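Local coordinates for glycosyl hydrolase (Rhizobium leguminosarum bv. trifolii, PDB 5NDX), which probably hydrolyses O-glycosidic bonds as a family 39 glycoside hydrolase, a bacterial orthologue of human alpha-L-iduronidase, at residues L78-D83 with R126-Y131; T121-D125 with L170-D174. The protein carries 2 engineered substitutions. All coordinates share one frame; numbering follows the deposited sequence.

Interaction 1 of 2, residues L78-D83 with R126-Y131. With SO4 (sulfate ion), chain L.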
loop_
_atom_site.group_PDB
_atom_site.type_symbol
_atom_site.label_atom_id
_atom_site.label_comp_id
_atom_site.label_asym_id
_atom_site.label_seq_id
_atom_site.Cartn_x
_atom_site.Cartn_y
_atom_site.Cartn_z
ATOM N N LEU A 78 -3.741 -21.201 8.711
ATOM C CA LEU A 78 -2.631 -20.270 8.728
ATOM C C LEU A 78 -1.694 -20.506 7.552
ATOM O O LEU A 78 -1.233 -19.545 6.932
ATOM C CB LEU A 78 -1.892 -20.250 10.089
ATOM C CG LEU A 78 -0.837 -19.151 10.282
ATOM C CD1 LEU A 78 -1.386 -17.726 10.068
ATOM C CD2 LEU A 78 -0.187 -19.231 11.648
ATOM N N ASP A 79 -1.446 -21.767 7.216
ATOM C CA ASP A 79 -0.673 -22.124 6.036
ATOM C C ASP A 79 -1.258 -21.531 4.744
ATOM O O ASP A 79 -0.520 -21.023 3.929
ATOM C CB ASP A 79 -0.610 -23.642 5.823
ATOM C CG ASP A 79 0.194 -24.388 6.892
ATOM O OD1 ASP A 79 0.948 -23.780 7.692
ATOM O OD2 ASP A 79 0.032 -25.640 6.894
ATOM N N ARG A 80 -2.564 -21.661 4.560
ATOM C CA ARG A 80 -3.217 -21.116 3.392
ATOM C C ARG A 80 -3.110 -19.594 3.352
ATOM O O ARG A 80 -2.877 -19.041 2.310
ATOM C CB ARG A 80 -4.691 -21.542 3.335
ATOM C CG ARG A 80 -4.811 -23.027 2.950
ATOM C CD ARG A 80 -6.214 -23.603 3.151
ATOM N NE ARG A 80 -7.260 -22.775 2.513
ATOM C CZ ARG A 80 -8.576 -22.817 2.794
ATOM N NH1 ARG A 80 -9.079 -23.646 3.717
ATOM N NH2 ARG A 80 -9.410 -22.015 2.144
ATOM N N ALA A 81 -3.240 -18.956 4.501
ATOM C CA ALA A 81 -3.231 -17.513 4.603
ATOM C C ALA A 81 -1.837 -16.938 4.296
ATOM O O ALA A 81 -1.715 -15.987 3.522
ATOM C CB ALA A 81 -3.675 -17.084 5.988
ATOM N N LEU A 82 -0.803 -17.519 4.893
ATOM C CA LEU A 82 0.568 -17.118 4.587
ATOM C C LEU A 82 0.963 -17.492 3.181
ATOM O O LEU A 82 1.653 -16.697 2.520
ATOM C CB LEU A 82 1.563 -17.649 5.596
ATOM C CG LEU A 82 1.286 -17.163 7.029
ATOM C CD1 LEU A 82 2.242 -17.799 8.015
ATOM C CD2 LEU A 82 1.364 -15.643 7.112
ATOM N N ASP A 83 0.537 -18.661 2.694
ATOM C CA ASP A 83 0.908 -19.061 1.341
ATOM C C ASP A 83 0.386 -18.061 0.299
ATOM O O ASP A 83 1.085 -17.771 -0.656
ATOM C CB ASP A 83 0.359 -20.433 0.969
ATOM C CG ASP A 83 1.118 -21.586 1.588
ATOM O OD1 ASP A 83 2.193 -21.442 2.205
ATOM O OD2 ASP A 83 0.560 -22.671 1.479
ATOM N N ARG A 126 7.981 -23.657 11.989
ATOM C CA ARG A 126 7.239 -24.149 10.861
ATOM C C ARG A 126 7.447 -23.329 9.561
ATOM O O ARG A 126 7.641 -23.920 8.479
ATOM C CB ARG A 126 5.788 -24.177 11.210
ATOM C CG ARG A 126 4.922 -24.763 10.129
ATOM C CD ARG A 126 3.489 -24.738 10.612
ATOM N NE ARG A 126 2.630 -25.378 9.626
ATOM C CZ ARG A 126 2.516 -26.699 9.471
ATOM N NH1 ARG A 126 3.207 -27.544 10.236
ATOM N NH2 ARG A 126 1.722 -27.192 8.532
ATOM N N TYR A 127 7.406 -21.995 9.653
ATOM C CA TYR A 127 7.369 -21.193 8.434
ATOM C C TYR A 127 8.772 -21.012 7.901
ATOM O O TYR A 127 8.966 -20.956 6.702
ATOM C CB TYR A 127 6.494 -19.910 8.595
ATOM C CG TYR A 127 5.065 -20.332 8.798
ATOM C CD1 TYR A 127 4.395 -21.063 7.813
ATOM C CD2 TYR A 127 4.388 -20.066 9.974
ATOM C CE1 TYR A 127 3.088 -21.505 8.014
ATOM C CE2 TYR A 127 3.111 -20.561 10.196
ATOM C CZ TYR A 127 2.470 -21.273 9.211
ATOM O OH TYR A 127 1.210 -21.744 9.432
ATOM N N GLY A 128 9.760 -21.036 8.797
ATOM C CA GLY A 128 11.170 -21.097 8.401
ATOM C C GLY A 128 11.481 -22.350 7.592
ATOM O O GLY A 128 12.165 -22.275 6.579
ATOM N N ALA A 129 10.921 -23.480 8.010
ATOM C CA ALA A 129 11.012 -24.723 7.236
ATOM C C ALA A 129 10.235 -24.679 5.924
ATOM O O ALA A 129 10.704 -25.180 4.899
ATOM C CB ALA A 129 10.496 -25.875 8.058
ATOM N N ARG A 130 9.019 -24.122 5.968
ATOM C CA ARG A 130 8.132 -24.151 4.799
ATOM C C ARG A 130 8.630 -23.232 3.691
ATOM O O ARG A 130 8.592 -23.599 2.521
ATOM C CB ARG A 130 6.703 -23.723 5.218
ATOM C CG ARG A 130 5.592 -23.967 4.215
ATOM C CD ARG A 130 4.267 -23.426 4.792
ATOM N NE ARG A 130 3.149 -23.637 3.891
ATOM C CZ ARG A 130 2.514 -24.804 3.728
ATOM N NH1 ARG A 130 2.925 -25.872 4.366
ATOM N NH2 ARG A 130 1.505 -24.928 2.884
ATOM N N TYR A 131 9.087 -22.037 4.050
ATOM C CA TYR A 131 9.504 -21.036 3.073
ATOM C C TYR A 131 10.992 -20.778 2.985
ATOM O O TYR A 131 11.417 -20.106 2.069
ATOM C CB TYR A 131 8.843 -19.687 3.378
ATOM C CG TYR A 131 7.354 -19.746 3.521
ATOM C CD1 TYR A 131 6.565 -20.277 2.517
ATOM C CD2 TYR A 131 6.737 -19.243 4.651
ATOM C CE1 TYR A 131 5.174 -20.343 2.657
ATOM C CE2 TYR A 131 5.370 -19.292 4.803
ATOM C CZ TYR A 131 4.585 -19.828 3.800
ATOM O OH TYR A 131 3.225 -19.886 3.982
HETATM S S SO4 L . 1.412 -30.847 9.976
HETATM O O1 SO4 L . 0.942 -30.274 8.672
HETATM O O2 SO4 L . 2.898 -30.721 10.038
HETATM O O3 SO4 L . 0.818 -30.148 11.159
HETATM O O4 SO4 L . 1.016 -32.289 10.016
#

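Interaction 2 of 2, residues T121-D125 with L170-D174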
loop_
_atom_site.group_PDB
_atom_site.type_symbol
_atom_site.label_atom_id
_atom_site.label_comp_id
_atom_site.label_asym_id
_atom_site.label_seq_id
_atom_site.Cartn_x
_atom_site.Cartn_y
_atom_site.Cartn_z
ATOM N N THR A 121 7.600 -19.800 18.988
ATOM C CA THR A 121 8.698 -20.654 18.537
ATOM C C THR A 121 8.228 -21.636 17.481
ATOM O O THR A 121 8.872 -21.752 16.442
ATOM C CB THR A 121 9.354 -21.405 19.741
ATOM O OG1 THR A 121 9.993 -20.435 20.583
ATOM C CG2 THR A 121 10.409 -22.394 19.262
ATOM N N ALA A 122 7.105 -22.317 17.726
ATOM C CA ALA A 122 6.578 -23.267 16.743
ATOM C C ALA A 122 6.233 -22.592 15.364
ATOM O O ALA A 122 6.428 -23.194 14.274
ATOM C CB ALA A 122 5.359 -23.995 17.315
ATOM N N THR A 123 5.767 -21.353 15.430
ATOM C CA THR A 123 5.409 -20.581 14.236
ATOM C C THR A 123 6.628 -20.358 13.375
ATOM O O THR A 123 6.646 -20.681 12.181
ATOM C CB THR A 123 4.814 -19.216 14.628
ATOM O OG1 THR A 123 3.713 -19.400 15.516
ATOM C CG2 THR A 123 4.353 -18.447 13.407
ATOM N N VAL A 124 7.665 -19.838 14.016
ATOM C CA VAL A 124 8.903 -19.533 13.370
ATOM C C VAL A 124 9.575 -20.807 12.848
ATOM O O VAL A 124 10.094 -20.862 11.721
ATOM C CB VAL A 124 9.774 -18.725 14.345
ATOM C CG1 VAL A 124 11.228 -18.796 13.952
ATOM C CG2 VAL A 124 9.297 -17.280 14.277
ATOM N N ASP A 125 9.531 -21.848 13.660
ATOM C CA ASP A 125 10.022 -23.144 13.213
ATOM C C ASP A 125 9.292 -23.680 11.973
ATOM O O ASP A 125 9.900 -24.078 11.009
ATOM C CB ASP A 125 9.927 -24.167 14.345
ATOM C CG ASP A 125 10.574 -25.467 13.969
ATOM O OD1 ASP A 125 11.810 -25.484 13.949
ATOM O OD2 ASP A 125 9.840 -26.416 13.621
ATOM N N LEU A 170 10.784 -16.020 19.689
ATOM C CA LEU A 170 11.579 -15.808 18.469
ATOM C C LEU A 170 13.044 -16.190 18.738
ATOM O O LEU A 170 13.692 -16.766 17.865
ATOM C CB LEU A 170 11.527 -14.346 18.009
ATOM C CG LEU A 170 10.134 -13.789 17.670
ATOM C CD1 LEU A 170 10.200 -12.298 17.392
ATOM C CD2 LEU A 170 9.533 -14.513 16.487
ATOM N N ASP A 171 13.575 -15.772 19.885
ATOM C CA ASP A 171 14.997 -16.042 20.223
ATOM C C ASP A 171 15.329 -17.545 20.239
ATOM O O ASP A 171 16.420 -17.905 19.837
ATOM C CB ASP A 171 15.424 -15.381 21.550
ATOM C CG ASP A 171 15.631 -13.867 21.418
ATOM O OD1 ASP A 171 15.408 -13.332 20.316
ATOM O OD2 ASP A 171 16.021 -13.195 22.405
ATOM N N ALA A 172 14.374 -18.414 20.615
ATOM C CA ALA A 172 14.630 -19.871 20.577
ATOM C C ALA A 172 15.062 -20.364 19.199
ATOM O O ALA A 172 15.794 -21.305 19.112
ATOM C CB ALA A 172 13.421 -20.669 21.048
ATOM N N ILE A 173 14.605 -19.746 18.125
ATOM C CA ILE A 173 15.001 -20.166 16.793
ATOM C C ILE A 173 15.966 -19.157 16.196
ATOM O O ILE A 173 16.916 -19.568 15.539
ATOM C CB ILE A 173 13.797 -20.255 15.836
ATOM C CG1 ILE A 173 12.797 -21.317 16.294
ATOM C CG2 ILE A 173 14.266 -20.509 14.390
ATOM C CD1 ILE A 173 13.052 -22.701 15.726
ATOM N N ASP A 174 15.711 -17.842 16.341
ATOM C CA ASP A 174 16.533 -16.856 15.617
ATOM C C ASP A 174 16.379 -15.448 16.161
ATOM O O ASP A 174 15.377 -14.780 15.854
ATOM C CB ASP A 174 16.184 -16.923 14.124
ATOM C CG ASP A 174 17.129 -16.143 13.253
ATOM O OD1 ASP A 174 17.996 -15.371 13.748
ATOM O OD2 ASP A 174 16.957 -16.291 12.026
#

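Interaction 1 of 2, residues L78-D83 with R126-Y131
Asp79 and Asp83, one turn apart on helix 76-87, each take hold of an arginine and a tyrosine from the last turns of helix 110-131. Arg126 meets the Asp79 carboxylate side-on, NE giving to OD1 (3.0 Å) and NH2 to OD2 (2.8 Å), both through syn lone pairs, the two flat groups nearly coplanar. Tyr127 OH reaches the same OD1 on its anti side, tilted from the carboxylate plane, at 2.7 Å. The pattern repeats one turn on: Arg130 NE and NH2 clasp Asp83 OD1 and OD2, while Tyr131 OH donates to Asp83 OD1 at 2.6 Å. Both arginine chains run extended from CG to NE after CG leaves anti to the backbone N (chi1 -176° and -168°), meeting the aspartates between axes 12.2 Å apart. Asp79 CB lies over a face of the Arg130 guanidinium, and a long, charge-only salt bridge from Asp79 OD2 to Arg130 NH1 (3.8 Å) joins the two pairs. Leu82 CD1 sits over the centre of the Tyr127 ring, 3.5 Å from its centroid, and Arg126 CG covers the opposite face. A sulfate ion, probably from the crystallisation liquor, accepts hydrogen bonds from Arg126 NH1 and NH2, and Trp75 touches Arg126 and Tyr127. An alanine in place of Asp79 would probably leave Arg126 and the Tyr127 hydroxyl without their shared acceptor. Two donors on each OD1 should favour ionised aspartates, the arginines balancing their charge.

Interaction 2 of 2, residues T121-D125 with L170-D174
Val124 and Ile173 carry most of the apolar part of this contact, Val124 with its two methyls on different partners. Val124 CG2 meets Leu170 CD2 at 3.5 Å, the two side chains crossing at about a right angle. Val124 CG1 instead touches both CB and the CG2 methyl of Ile173, again at 3.5 Å from CB; here the side chains slide past each other in opposite directions. The valine torsion makes this division possible: CG1 stands anti to the backbone N (chi1 159°) and CG2 beside it, which turns one methyl to Ile173 and the other to Leu170. Phe141 of strand 140-142 touches both Val124 and Leu170, placing this pair on the barrel side of the contact.

Thr121 and Asp125 meet the other segment with both oxygen and carbon atoms, in van der Waals contact and without a polar bond to it. The CG2 methyl of Thr121 approaches Ile173 CG1 at 4.0 Å and also lies near Ala172 CB. Its hydroxyl, OG1, is 3.5 Å from Ala172 CB, but its polar partner across to the neighbouring helix is the carbonyl of Gly169, and it also bonds to the carbonyl of Arg117 in its own helix. Asp125 comes in crosswise at the end of Ile173, whose CD1 lies 3.5 Å from Asp125 OD1 and a little farther from its CB.

Backbone bonds shape the second partner. Leu170 O accepts from Ile173 N and from Asp174 N, the latter at 2.7 Å, which holds the chain in a turn and presents Ile173 to the valine. Asp174 then forms a salt bridge with Arg137, and Ile173 also touches Met133 of helix 133-136.

The arrangement is that of neighbouring outer helices in a TIM barrel: helix 110-131 packs against the C-terminal end of helix 155-171 and its exit turn, with strand 140-142 beneath.

From the N terminus, the chain passes through helix 76-87, where residues 78-83 supply one side of interaction 1, then strand 91-95 and into helix 110-131. Residues 121-125 come first there and open interaction 2; residues 126-131 follow directly and close the loop of interaction 1. The chain continues through strand 140-142 and helix 155-171 before residues 170-174 close interaction 2. The two loops therefore cross rather than nest, with the contact centres about 13 Å apart. Helix 110-131 is common to both, joined by salt bridges, tyrosine hydroxyls and some leucine-tyrosine packing to the preceding outer helix and mainly by apolar contacts to the following one, which ties three successive barrel helices together.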